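Local atomic coordinates of aspartate-semialdehyde dehydrogenase 2 (PDB entry 2QZ9), a protein that catalyses the NADPH-dependent reductive dephosphorylation of L-aspartyl-4-phosphate to L-aspartate-semialdehyde, a step toward lysine and methionine. Residues N5-G10 with S64-A69; A139-Y144 with K222-P227; I149-V154 with H249-A254; A166-L171 with P239-H244; A172-K177 with S190-F195. All coordinates share one frame; numbering follows the deposited sequence.

Contact 1. Residues N5-G10 with S64-A69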
# COMPACT_ATOMS: atom_id res chain seq x y z
N ASN A 5 22.78 30.70 18.45
CA ASN A 5 23.74 29.61 18.28
C ASN A 5 22.96 28.29 18.22
O ASN A 5 22.07 28.05 19.04
CB ASN A 5 24.77 29.58 19.41
CG ASN A 5 25.85 30.67 19.28
OD1 ASN A 5 26.25 31.04 18.17
ND2 ASN A 5 26.32 31.17 20.42
N VAL A 6 23.30 27.46 17.23
CA VAL A 6 22.53 26.24 16.96
C VAL A 6 23.43 25.01 16.84
O VAL A 6 24.40 25.01 16.09
CB VAL A 6 21.66 26.39 15.67
CG1 VAL A 6 20.91 25.09 15.35
CG2 VAL A 6 20.66 27.56 15.81
N ALA A 7 23.09 23.96 17.59
CA ALA A 7 23.75 22.67 17.45
C ALA A 7 22.85 21.68 16.70
O ALA A 7 21.63 21.68 16.87
CB ALA A 7 24.15 22.11 18.80
N ILE A 8 23.46 20.88 15.85
CA ILE A 8 22.81 19.72 15.27
C ILE A 8 23.59 18.51 15.74
O ILE A 8 24.79 18.40 15.48
CB ILE A 8 22.77 19.75 13.73
CG1 ILE A 8 21.95 20.95 13.26
CG2 ILE A 8 22.20 18.44 13.20
CD1 ILE A 8 21.98 21.18 11.76
N PHE A 9 22.90 17.64 16.48
CA PHE A 9 23.47 16.40 16.99
C PHE A 9 22.96 15.25 16.12
O PHE A 9 21.76 15.06 15.98
CB PHE A 9 23.11 16.24 18.48
CG PHE A 9 23.62 14.97 19.12
CD1 PHE A 9 24.82 14.38 18.71
CD2 PHE A 9 22.89 14.36 20.14
CE1 PHE A 9 25.28 13.19 19.30
CE2 PHE A 9 23.34 13.18 20.73
CZ PHE A 9 24.55 12.60 20.31
N GLY A 10 23.89 14.51 15.52
CA GLY A 10 23.59 13.55 14.47
C GLY A 10 23.83 14.14 13.08
O GLY A 10 23.12 13.81 12.12
N SER A 64 26.93 25.07 26.70
CA SER A 64 26.57 26.45 27.05
C SER A 64 26.77 27.42 25.88
O SER A 64 26.30 28.56 25.91
CB SER A 64 27.36 26.92 28.29
OG SER A 64 28.76 26.73 28.13
N GLN A 65 27.45 26.95 24.83
CA GLN A 65 27.65 27.73 23.61
C GLN A 65 26.37 27.91 22.77
O GLN A 65 26.35 28.71 21.83
CB GLN A 65 28.72 27.08 22.74
CG GLN A 65 30.07 26.90 23.41
CD GLN A 65 31.07 26.23 22.50
OE1 GLN A 65 31.32 25.03 22.61
NE2 GLN A 65 31.65 27.00 21.59
N VAL A 66 25.30 27.18 23.12
CA VAL A 66 24.16 26.98 22.21
C VAL A 66 22.79 27.36 22.81
O VAL A 66 22.54 27.11 23.98
CB VAL A 66 24.23 25.52 21.64
CG1 VAL A 66 22.88 24.95 21.35
CG2 VAL A 66 25.07 25.50 20.39
N HIS A 67 21.93 27.96 22.00
CA HIS A 67 20.55 28.27 22.40
C HIS A 67 19.60 27.09 22.12
O HIS A 67 18.73 26.76 22.93
CB HIS A 67 20.01 29.50 21.65
CG HIS A 67 20.76 30.76 21.92
ND1 HIS A 67 21.80 31.20 21.12
CD2 HIS A 67 20.63 31.69 22.90
CE1 HIS A 67 22.27 32.33 21.60
NE2 HIS A 67 21.58 32.66 22.67
N ILE A 68 19.77 26.49 20.95
CA ILE A 68 18.86 25.47 20.45
C ILE A 68 19.70 24.35 19.90
O ILE A 68 20.71 24.59 19.23
CB ILE A 68 17.92 26.04 19.35
CG1 ILE A 68 17.00 27.11 19.93
CG2 ILE A 68 17.07 24.92 18.69
CD1 ILE A 68 16.34 27.97 18.88
N ALA A 69 19.29 23.12 20.21
CA ALA A 69 19.86 21.93 19.58
C ALA A 69 18.75 21.18 18.85
O ALA A 69 17.64 21.04 19.36
CB ALA A 69 20.51 21.04 20.60
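Val6 and Ala7 pair with Ile68 and Ala69 as neighbouring parallel strands, a buried contact between strand 4-9 and strand 68-71 in the nucleotide-binding domain. Ala7 N donates to Ile68 O at 3.0 Å. Ile68 O also receives a CA-H...O contact from Val6 CA at 3.3 Å, and Ala69 CA makes a similar one to Ala7 O. Before Ile68 the second segment is not yet a strand, and here His67 holds Asn5 at two points. His67 N reaches Asn5 O (3.0 Å) from above the carbonyl plane, while Asn5 N donates to His67 ND1 (2.9 Å) at the edge of the imidazole. His67 CG stands anti to the carbonyl carbon (chi1 -62°), which folds the imidazole back beside the residue's own N. Asn5 O takes a second, weak bond from Ile68 N, and Asn5 ND2 makes a bent, weak one to Gln65 O at 2.8 Å. On one face of the sheet Ala7 CB meets Val66 CG2 at 3.9 Å and lies beside Ala69 CB; Val90 packs on Val66 and Ala69. On the other, Val6 leans on Leu23 of helix 14-25 and Ile68 on Leu331 and Val332 of helix 317-335. Val6 and Ile8 bond in turn to strand 30-37, so strand 4-9 runs between two parallel neighbours and leads through Gly10 toward Thr12, Gly13, Ala14 and Val15, at the start of helix 14-25, predicted to bind NADP(+): the first strand of a Rossmann fold.

Contact 2. Residues A139-Y144 with K222-P227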
# COMPACT_ATOMS: atom_id res chain seq x y z
N ALA A 139 -2.58 16.93 6.85
CA ALA A 139 -3.68 16.77 5.89
C ALA A 139 -5.06 16.74 6.56
O ALA A 139 -6.02 17.29 6.00
CB ALA A 139 -3.47 15.52 5.06
N LEU A 140 -5.17 16.10 7.72
CA LEU A 140 -6.46 15.92 8.41
C LEU A 140 -6.91 17.08 9.29
O LEU A 140 -8.10 17.16 9.62
CB LEU A 140 -6.48 14.64 9.26
CG LEU A 140 -6.35 13.28 8.58
CD1 LEU A 140 -6.51 12.20 9.62
CD2 LEU A 140 -7.35 13.09 7.43
N LYS A 141 -5.98 17.93 9.71
CA LYS A 141 -6.28 19.09 10.58
C LYS A 141 -7.47 19.96 10.12
O LYS A 141 -8.35 20.25 10.93
CB LYS A 141 -5.03 19.95 10.81
CG LYS A 141 -5.23 21.14 11.75
CD LYS A 141 -5.73 20.70 13.13
CE LYS A 141 -5.74 21.90 14.10
NZ LYS A 141 -6.10 21.39 15.44
N PRO A 142 -7.50 20.38 8.83
CA PRO A 142 -8.63 21.18 8.31
C PRO A 142 -9.97 20.47 8.44
O PRO A 142 -10.98 21.10 8.76
CB PRO A 142 -8.29 21.34 6.83
CG PRO A 142 -6.81 21.21 6.76
CD PRO A 142 -6.48 20.17 7.78
N ILE A 143 -9.97 19.16 8.19
CA ILE A 143 -11.15 18.32 8.29
C ILE A 143 -11.58 18.22 9.76
O ILE A 143 -12.77 18.35 10.09
CB ILE A 143 -10.87 16.90 7.71
CG1 ILE A 143 -10.82 16.96 6.17
CG2 ILE A 143 -11.90 15.91 8.17
CD1 ILE A 143 -10.07 15.81 5.51
N TYR A 144 -10.59 17.99 10.63
CA TYR A 144 -10.82 17.86 12.07
C TYR A 144 -11.45 19.13 12.64
O TYR A 144 -12.37 19.06 13.43
CB TYR A 144 -9.50 17.58 12.81
CG TYR A 144 -9.66 17.21 14.28
CD1 TYR A 144 -10.15 15.97 14.66
CD2 TYR A 144 -9.31 18.11 15.28
CE1 TYR A 144 -10.30 15.62 16.00
CE2 TYR A 144 -9.45 17.77 16.64
CZ TYR A 144 -9.95 16.52 16.99
OH TYR A 144 -10.11 16.15 18.31
N LYS A 222 -2.35 12.14 21.19
CA LYS A 222 -1.58 13.15 21.94
C LYS A 222 -1.61 14.52 21.25
O LYS A 222 -1.91 15.53 21.89
CB LYS A 222 -0.12 12.70 22.17
CG LYS A 222 0.71 13.74 23.00
CD LYS A 222 2.00 13.13 23.56
CE LYS A 222 2.73 14.11 24.49
NZ LYS A 222 3.95 13.50 25.09
N ILE A 223 -1.32 14.54 19.95
CA ILE A 223 -1.22 15.78 19.16
C ILE A 223 -2.57 16.50 18.97
O ILE A 223 -2.63 17.72 19.02
CB ILE A 223 -0.53 15.52 17.79
CG1 ILE A 223 0.96 15.22 18.00
CG2 ILE A 223 -0.71 16.71 16.85
CD1 ILE A 223 1.62 14.48 16.87
N PHE A 224 -3.62 15.72 18.72
CA PHE A 224 -4.99 16.26 18.60
C PHE A 224 -5.60 16.46 19.99
O PHE A 224 -6.66 17.07 20.13
CB PHE A 224 -5.87 15.31 17.77
CG PHE A 224 -5.83 15.54 16.27
CD1 PHE A 224 -5.00 16.50 15.71
CD2 PHE A 224 -6.59 14.74 15.41
CE1 PHE A 224 -4.96 16.70 14.31
CE2 PHE A 224 -6.57 14.93 14.03
CZ PHE A 224 -5.76 15.90 13.47
N ASN A 225 -4.91 15.92 21.01
CA ASN A 225 -5.29 16.03 22.42
C ASN A 225 -6.70 15.49 22.60
O ASN A 225 -7.57 16.15 23.16
CB ASN A 225 -5.13 17.47 22.93
CG ASN A 225 -5.16 17.57 24.44
OD1 ASN A 225 -4.67 16.69 25.16
ND2 ASN A 225 -5.74 18.66 24.95
N ASP A 226 -6.90 14.28 22.11
CA ASP A 226 -8.22 13.69 22.05
C ASP A 226 -8.11 12.17 22.15
O ASP A 226 -7.76 11.51 21.17
CB ASP A 226 -8.93 14.12 20.77
CG ASP A 226 -10.34 13.56 20.65
OD1 ASP A 226 -10.96 13.81 19.61
OD2 ASP A 226 -10.81 12.88 21.58
N PRO A 227 -8.41 11.62 23.33
CA PRO A 227 -8.36 10.18 23.56
C PRO A 227 -9.55 9.42 22.94
O PRO A 227 -9.69 8.21 23.14
CB PRO A 227 -8.42 10.08 25.09
CG PRO A 227 -9.25 11.27 25.50
CD PRO A 227 -8.85 12.37 24.53
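Tyr144 stacks on Phe224 where helix 211-224 ends in a Schellman motif, and the turn that follows supplies a carboxylate for the tyrosine hydroxyl. The two rings lie face to face, centroids 4.2 Å apart and planes 21° from parallel. Their offset is unequal: Phe224 CD2 sits over the centre of the Tyr144 ring, whereas Tyr144 CG lies nearer the rim of the Phe224 ring. With its CG anti to the backbone N (chi1 -171°), the tyrosine reaches out from helix 131-147 past the phenylalanine, and the two side chains, coming from their separate helices, overlap along their rings. Its OH donates to Asp226 OD1 at 2.8 Å, on the anti side of the carboxylate, and OD2 of the same aspartate bonds to Ser228 OG. Asn225, with positive phi (57°), is the C-prime residue that turns the chain and brings Asp226 toward Tyr144. Leu140 CB adds a looser contact at the edge of the phenylalanine, 4.5 Å from Phe224 CZ, and Lys141 CD lies 4.2 Å from Phe224 CE1. Phe224 also rests on Leu137, Val112 and Ile229, so it joins the two helices to nearby loops, while Leu140, Ile143 and Tyr144 turn helix 131-147 onto strands 149-158 and 244-252.

Contact 3. Residues I149-V154 with H249-A254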
# COMPACT_ATOMS: atom_id res chain seq x y z
N ILE A 149 -13.30 14.34 13.75
CA ILE A 149 -12.98 13.02 13.24
C ILE A 149 -13.21 12.01 14.34
O ILE A 149 -12.70 12.18 15.45
CB ILE A 149 -11.51 12.93 12.71
CG1 ILE A 149 -11.35 13.79 11.46
CG2 ILE A 149 -11.12 11.48 12.43
CD1 ILE A 149 -9.92 14.18 11.16
N GLU A 150 -13.99 10.97 14.03
CA GLU A 150 -14.28 9.91 15.00
C GLU A 150 -13.31 8.74 14.84
O GLU A 150 -12.81 8.21 15.83
CB GLU A 150 -15.74 9.41 14.86
CG GLU A 150 -16.11 8.31 15.84
CD GLU A 150 -17.48 7.69 15.56
OE1 GLU A 150 -18.48 8.45 15.50
OE2 GLU A 150 -17.54 6.45 15.41
N ARG A 151 -13.03 8.35 13.59
CA ARG A 151 -12.22 7.16 13.32
C ARG A 151 -11.36 7.31 12.04
O ARG A 151 -11.85 7.79 11.01
CB ARG A 151 -13.13 5.93 13.26
CG ARG A 151 -12.48 4.62 12.90
CD ARG A 151 -13.34 3.45 13.37
NE ARG A 151 -12.71 2.17 13.06
CZ ARG A 151 -13.07 1.39 12.04
NH1 ARG A 151 -14.05 1.75 11.23
NH2 ARG A 151 -12.43 0.23 11.84
N ILE A 152 -10.09 6.90 12.14
CA ILE A 152 -9.16 6.87 11.00
C ILE A 152 -8.69 5.44 10.66
O ILE A 152 -8.04 4.81 11.48
CB ILE A 152 -7.91 7.76 11.24
CG1 ILE A 152 -8.30 9.18 11.68
CG2 ILE A 152 -7.03 7.84 9.98
CD1 ILE A 152 -7.15 9.97 12.37
N ASN A 153 -9.05 4.95 9.48
CA ASN A 153 -8.39 3.79 8.86
C ASN A 153 -7.27 4.29 7.96
O ASN A 153 -7.51 5.11 7.08
CB ASN A 153 -9.38 2.96 8.04
CG ASN A 153 -10.20 2.01 8.89
OD1 ASN A 153 -11.41 2.20 9.06
ND2 ASN A 153 -9.56 0.99 9.44
N VAL A 154 -6.05 3.83 8.18
CA VAL A 154 -4.91 4.29 7.39
C VAL A 154 -3.97 3.13 7.07
O VAL A 154 -3.67 2.31 7.94
CB VAL A 154 -4.17 5.44 8.12
CG1 VAL A 154 -3.68 4.99 9.49
CG2 VAL A 154 -3.04 6.01 7.27
N HIS A 249 -8.64 6.82 5.16
CA HIS A 249 -10.09 6.69 5.05
C HIS A 249 -10.70 7.15 6.39
O HIS A 249 -10.68 6.41 7.40
CB HIS A 249 -10.50 5.23 4.77
CG HIS A 249 -9.99 4.66 3.47
ND1 HIS A 249 -10.28 3.38 3.06
CD2 HIS A 249 -9.25 5.21 2.47
CE1 HIS A 249 -9.74 3.15 1.88
NE2 HIS A 249 -9.10 4.25 1.50
N VAL A 250 -11.23 8.36 6.43
CA VAL A 250 -11.69 8.92 7.71
C VAL A 250 -13.20 9.00 7.84
O VAL A 250 -13.93 9.19 6.85
CB VAL A 250 -11.04 10.30 8.04
CG1 VAL A 250 -9.55 10.15 8.16
CG2 VAL A 250 -11.37 11.33 6.99
N GLU A 251 -13.67 8.85 9.07
CA GLU A 251 -15.07 9.01 9.38
C GLU A 251 -15.17 10.27 10.22
O GLU A 251 -14.60 10.35 11.30
CB GLU A 251 -15.59 7.81 10.15
CG GLU A 251 -15.48 6.49 9.36
CD GLU A 251 -15.49 5.26 10.25
OE1 GLU A 251 -16.18 5.28 11.30
OE2 GLU A 251 -14.82 4.27 9.90
N THR A 252 -15.87 11.28 9.68
CA THR A 252 -16.03 12.55 10.36
C THR A 252 -17.20 12.49 11.35
O THR A 252 -18.01 11.56 11.28
CB THR A 252 -16.16 13.73 9.37
OG1 THR A 252 -17.31 13.54 8.53
CG2 THR A 252 -14.92 13.84 8.53
N ARG A 253 -17.25 13.43 12.29
CA ARG A 253 -18.34 13.48 13.29
C ARG A 253 -19.58 14.21 12.75
O ARG A 253 -20.71 13.91 13.15
CB ARG A 253 -17.85 14.10 14.61
CG ARG A 253 -16.77 13.31 15.33
CD ARG A 253 -16.54 13.84 16.74
NE ARG A 253 -15.59 13.03 17.49
CZ ARG A 253 -15.89 11.90 18.13
NH1 ARG A 253 -17.14 11.43 18.12
NH2 ARG A 253 -14.96 11.24 18.80
N ALA A 254 -19.37 15.16 11.85
CA ALA A 254 -20.46 15.79 11.10
C ALA A 254 -20.22 15.61 9.60
O ALA A 254 -19.09 15.41 9.17
CB ALA A 254 -20.56 17.27 11.45
O HOH W 1 -12.97 12.80 18.33
O HOH W 2 -13.45 14.86 16.36
O HOH W 3 -13.03 4.50 7.87
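Arg151 and Glu251 form a hydrogen-bonded pair in the antiparallel ladder of strands 149-158 and 244-252, which is interrupted by a classic beta bulge. Both Glu150 N and Arg151 N face Glu251 O: the first donates at 2.9 Å, the second only weakly at 3.4 Å. Glu251 N returns a bond to Arg151 O (2.9 Å). Two residues on, Asn153 and His249 exchange both backbone bonds, His249 N to Asn153 O at 2.8 Å and Asn153 N to His249 O. Beyond the bulge, water 1 donates to Ile149 O and accepts from Arg253 NH2 (2.6 Å), while water 2 accepts from Ile149 N (2.7 Å) and weakly from Arg253 NE. On the face carrying the four paired polar side chains, Arg151 and Glu251 lie side by side, and Arg151 NH1 forms a salt bridge with Glu251 OE2 at 3.0 Å, its N-H bent away from the oxygen so that the hydrogen bond within it is weak. Water 3 lies between Glu251 OE2 and Asn153 OD1, and that amide oxygen stands over one face of the Arg151 guanidinium. Stronger partners belong to the second subunit: Asp300 for Arg151 NH2, Ser302 for its NE, Arg151 for Glu251 OE2 and Thr234 for His249 NE2. The Arg151 and Glu251 pairs of both subunits thus meet at the dimer interface, where the opposite charges would help offset one another. The other face of the sheet is apolar and turned to helix 131-147: Val250 CG1 fits against Ile152 CG1 and CG2, 3.9 Å from each.

Contact 4. Residues A166-L171 with P239-H244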
# COMPACT_ATOMS: atom_id res chain seq x y z
N ALA A 166 21.02 1.64 5.93
CA ALA A 166 20.96 0.18 5.94
C ALA A 166 19.74 -0.37 5.18
O ALA A 166 19.77 -1.51 4.69
CB ALA A 166 20.98 -0.35 7.36
N GLY A 167 18.67 0.43 5.09
CA GLY A 167 17.48 0.07 4.32
C GLY A 167 17.62 0.38 2.84
O GLY A 167 17.31 -0.46 1.99
N ILE A 168 18.08 1.60 2.54
CA ILE A 168 18.38 2.06 1.18
C ILE A 168 19.36 1.14 0.44
O ILE A 168 19.15 0.78 -0.73
CB ILE A 168 18.96 3.51 1.22
CG1 ILE A 168 17.94 4.48 1.80
CG2 ILE A 168 19.41 3.96 -0.18
CD1 ILE A 168 18.38 5.94 1.82
N ASP A 169 20.43 0.75 1.13
CA ASP A 169 21.45 -0.11 0.55
C ASP A 169 20.90 -1.50 0.35
O ASP A 169 21.31 -2.21 -0.57
CB ASP A 169 22.69 -0.16 1.44
CG ASP A 169 23.42 1.17 1.52
OD1 ASP A 169 24.11 1.40 2.55
OD2 ASP A 169 23.31 1.99 0.57
N GLU A 170 19.98 -1.91 1.22
CA GLU A 170 19.35 -3.21 1.07
C GLU A 170 18.47 -3.23 -0.17
O GLU A 170 18.50 -4.21 -0.92
CB GLU A 170 18.57 -3.63 2.31
CG GLU A 170 18.17 -5.07 2.27
CD GLU A 170 18.29 -5.76 3.60
OE1 GLU A 170 19.34 -5.59 4.27
OE2 GLU A 170 17.35 -6.49 3.98
N LEU A 171 17.72 -2.15 -0.39
CA LEU A 171 16.88 -2.03 -1.58
C LEU A 171 17.71 -2.02 -2.86
O LEU A 171 17.51 -2.88 -3.71
CB LEU A 171 15.95 -0.80 -1.53
CG LEU A 171 15.03 -0.60 -2.75
CD1 LEU A 171 14.17 -1.84 -3.06
CD2 LEU A 171 14.17 0.65 -2.60
N PRO A 239 9.07 -0.83 -1.94
CA PRO A 239 10.38 -0.71 -2.60
C PRO A 239 10.58 0.66 -3.23
O PRO A 239 10.84 0.77 -4.43
CB PRO A 239 10.34 -1.80 -3.69
CG PRO A 239 8.99 -2.48 -3.56
CD PRO A 239 8.11 -1.57 -2.78
N VAL A 240 10.46 1.68 -2.39
CA VAL A 240 10.61 3.08 -2.77
C VAL A 240 11.78 3.64 -1.94
O VAL A 240 12.01 3.18 -0.83
CB VAL A 240 9.31 3.86 -2.47
CG1 VAL A 240 9.45 5.34 -2.78
CG2 VAL A 240 8.13 3.24 -3.26
N PHE A 241 12.51 4.61 -2.50
CA PHE A 241 13.70 5.15 -1.83
C PHE A 241 13.33 6.20 -0.80
O PHE A 241 13.55 5.97 0.39
CB PHE A 241 14.75 5.67 -2.83
CG PHE A 241 15.54 4.56 -3.49
CD1 PHE A 241 15.47 4.35 -4.86
CD2 PHE A 241 16.33 3.71 -2.72
CE1 PHE A 241 16.18 3.31 -5.46
CE2 PHE A 241 17.05 2.66 -3.31
CZ PHE A 241 16.97 2.46 -4.69
N TYR A 242 12.74 7.31 -1.26
CA TYR A 242 12.36 8.44 -0.42
C TYR A 242 10.86 8.76 -0.53
O TYR A 242 10.23 8.48 -1.56
CB TYR A 242 13.19 9.68 -0.79
CG TYR A 242 14.64 9.34 -1.08
CD1 TYR A 242 15.53 9.08 -0.03
CD2 TYR A 242 15.11 9.24 -2.39
CE1 TYR A 242 16.87 8.74 -0.29
CE2 TYR A 242 16.44 8.91 -2.66
CZ TYR A 242 17.31 8.66 -1.60
OH TYR A 242 18.61 8.33 -1.87
N GLY A 243 10.31 9.35 0.53
CA GLY A 243 8.89 9.71 0.60
C GLY A 243 8.01 8.61 1.18
O GLY A 243 8.23 7.43 0.92
N HIS A 244 7.02 8.99 1.98
CA HIS A 244 5.99 8.03 2.40
C HIS A 244 4.67 8.46 1.81
O HIS A 244 4.43 9.63 1.63
CB HIS A 244 5.85 7.96 3.92
CG HIS A 244 7.06 7.43 4.62
ND1 HIS A 244 7.31 7.65 5.96
CD2 HIS A 244 8.10 6.70 4.16
CE1 HIS A 244 8.44 7.06 6.30
NE2 HIS A 244 8.94 6.48 5.23
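Pro239, in the loop before strand 244-252, sets its ring against Leu171 of helix 165-179, with Pro239 CB 3.9 Å from Leu171 CD1. The other leucine branch, CD2, meets Pro239 C at 3.6 Å. At Val240 the side chain turns away from the helix, so it is the backbone, through Val240 O, that passes Leu171 CD2 at 3.8 Å. Phe241 makes the main contact. Leu171 CD2 stands over one face of its ring, 3.8 Å from the Phe241 centroid and 22° off the ring normal, a CH-pi contact; with Leu171 CG anti to the backbone N (chi1 180°), the forked end of the leucine is carried to the ring. Ile168 takes the rim: Ile168 CG2 is 4.0 Å from Phe241 CD2, and Ile168 O lies at the ring edge, near its plane. Tyr242 crosses Ile168 at about a right angle, its CE1 3.8 Å from Ile168 CD1, while Phe241 CB covers part of one tyrosine face. Phe195 of the second subunit packs on Leu171, Val240 and Phe241, and Pro239 touches Pro239 of that subunit, so the dimer interface closes over this apolar patch. Gly243, with positive phi (90°), turns the chain; its N bonds to Asn315 OD1 and its O to Ser159 OG and Gln282 NE2. His244 then begins strand 244-252 beside Cys131, the acyl-thioester nucleophile. The helix thus packs on the loop that leads into His244, the predicted proton acceptor of the active site, and Ile168 lies by Ser161, a predicted NADP(+)-binding residue.

Contact 5. Residues A172-K177 with S190-F195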
# COMPACT_ATOMS: atom_id res chain seq x y z
N ALA A 172 18.61 -1.05 -2.99
CA ALA A 172 19.48 -0.90 -4.16
C ALA A 172 20.38 -2.11 -4.41
O ALA A 172 20.63 -2.47 -5.55
CB ALA A 172 20.32 0.36 -4.05
N GLY A 173 20.84 -2.73 -3.32
CA GLY A 173 21.71 -3.91 -3.39
C GLY A 173 20.99 -5.19 -3.79
O GLY A 173 21.50 -5.96 -4.60
N GLN A 174 19.81 -5.41 -3.20
CA GLN A 174 18.99 -6.58 -3.52
C GLN A 174 18.48 -6.51 -4.95
O GLN A 174 18.37 -7.54 -5.62
CB GLN A 174 17.79 -6.69 -2.58
CG GLN A 174 18.07 -7.38 -1.25
CD GLN A 174 16.78 -7.70 -0.49
OE1 GLN A 174 16.79 -8.51 0.44
NE2 GLN A 174 15.68 -7.08 -0.89
N THR A 175 18.18 -5.30 -5.40
CA THR A 175 17.57 -5.08 -6.72
C THR A 175 18.58 -5.38 -7.84
O THR A 175 18.21 -5.98 -8.85
CB THR A 175 16.95 -3.66 -6.84
OG1 THR A 175 15.98 -3.47 -5.79
CG2 THR A 175 16.24 -3.47 -8.17
N ALA A 176 19.84 -4.99 -7.63
CA ALA A 176 20.92 -5.28 -8.58
C ALA A 176 21.27 -6.77 -8.62
O ALA A 176 21.43 -7.34 -9.70
CB ALA A 176 22.15 -4.44 -8.26
N LYS A 177 21.40 -7.40 -7.45
CA LYS A 177 21.67 -8.83 -7.39
C LYS A 177 20.59 -9.63 -8.11
O LYS A 177 20.90 -10.54 -8.88
CB LYS A 177 21.83 -9.32 -5.94
CG LYS A 177 23.29 -9.44 -5.46
CD LYS A 177 23.86 -8.11 -4.92
CE LYS A 177 24.51 -7.25 -6.01
NZ LYS A 177 24.74 -5.84 -5.58
N SER A 190 13.31 -8.62 7.52
CA SER A 190 13.10 -10.06 7.71
C SER A 190 12.79 -10.79 6.40
O SER A 190 13.16 -11.96 6.23
CB SER A 190 12.01 -10.33 8.75
OG SER A 190 10.85 -9.55 8.50
N GLN A 191 12.11 -10.10 5.48
CA GLN A 191 11.85 -10.64 4.15
C GLN A 191 12.51 -9.75 3.11
O GLN A 191 13.02 -8.68 3.44
CB GLN A 191 10.34 -10.80 3.88
CG GLN A 191 9.59 -11.54 4.98
CD GLN A 191 8.32 -12.25 4.51
OE1 GLN A 191 8.09 -12.41 3.31
NE2 GLN A 191 7.50 -12.67 5.46
N GLN A 192 12.54 -10.22 1.86
CA GLN A 192 13.10 -9.46 0.74
C GLN A 192 12.23 -8.23 0.47
O GLN A 192 11.00 -8.33 0.47
CB GLN A 192 13.16 -10.35 -0.51
CG GLN A 192 13.66 -9.68 -1.78
CD GLN A 192 13.38 -10.51 -3.03
OE1 GLN A 192 12.92 -9.99 -4.05
NE2 GLN A 192 13.66 -11.82 -2.96
N ILE A 193 12.88 -7.09 0.23
CA ILE A 193 12.17 -5.84 -0.02
C ILE A 193 12.08 -5.50 -1.51
O ILE A 193 11.04 -5.01 -1.98
CB ILE A 193 12.76 -4.64 0.80
CG1 ILE A 193 11.88 -3.38 0.65
CG2 ILE A 193 14.18 -4.33 0.39
CD1 ILE A 193 10.40 -3.60 1.01
N ALA A 194 13.17 -5.74 -2.25
CA ALA A 194 13.20 -5.50 -3.68
C ALA A 194 12.00 -6.20 -4.34
O ALA A 194 11.76 -7.38 -4.09
CB ALA A 194 14.52 -6.00 -4.28
N PHE A 195 11.24 -5.44 -5.13
CA PHE A 195 10.01 -5.95 -5.78
C PHE A 195 9.04 -6.65 -4.82
O PHE A 195 8.38 -7.63 -5.20
CB PHE A 195 10.34 -6.91 -6.93
CG PHE A 195 11.39 -6.42 -7.87
CD1 PHE A 195 12.59 -7.11 -8.00
CD2 PHE A 195 11.18 -5.28 -8.64
CE1 PHE A 195 13.58 -6.67 -8.88
CE2 PHE A 195 12.16 -4.83 -9.52
CZ PHE A 195 13.37 -5.53 -9.64
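Gln174 has its CG anti to the carbonyl carbon (chi1 -84°) and extends straight beyond it (chi2 -168°), which carries its amide off helix 165-179 and up to the backbone of the 190-195 loop. Thr175 has OG1 anti to the carbonyl carbon (chi1 -57°), leaving CG2 anti to the backbone N; one branch meets Ala194 and the other Phe195. Ala194 fills the angle between these two helix residues: its CB lies 3.7 Å from Gln174 CB and 3.3 Å from Thr175 OG1. That hydroxyl is bonded to Leu171 O one turn earlier in the helix, and its contact with Ala194 CB is packing. Thr175 CG2 lies 3.8 Å from Phe195 CZ, the two side chains crossing at about a right angle. The Gln174 amide lies close to the chain at Ile193 and Ala194, with Gln174 CD 3.9 Å from Gln192 CG and the two glutamine amide planes almost perpendicular. The second subunit also reaches this contact: Thr175 packs on Thr175 of that subunit, and the Gln191 amide bonds to Thr281 OG1 and Phe279 O of the same subunit. Ala194 and Gln192 also lean on Leu178 and Phe195 on Leu179, so the loop follows helix 165-179 toward its end, while Ile193, its side chain heading away from the helix, packs on Val160 and on Arg237, a predicted substrate-binding residue.

In the fold
Contact 1 stands apart in the nucleotide-binding domain, its centre about 40 Å from that of contact 3; the other four lie in the dimerisation domain. Contacts 1 and 3 are buried strand pairings ruled by backbone bonds, parallel in one and antiparallel with a bulge in the other. Contact 2, partly buried, relies on stacked rings and touches contact 3 through Leu140 and Ile143. Contacts 4 and 5 share helix 165-179: contact 4, partly buried, is apolar, whereas contact 5, buried, sets a glutamine amide against loop backbone. Contacts 3, 4 and 5 reach the second subunit, contact 3 through charges and hydrogen bonds, contact 4 through apolar and aromatic packing, contact 5 through packing and the Gln191 amide.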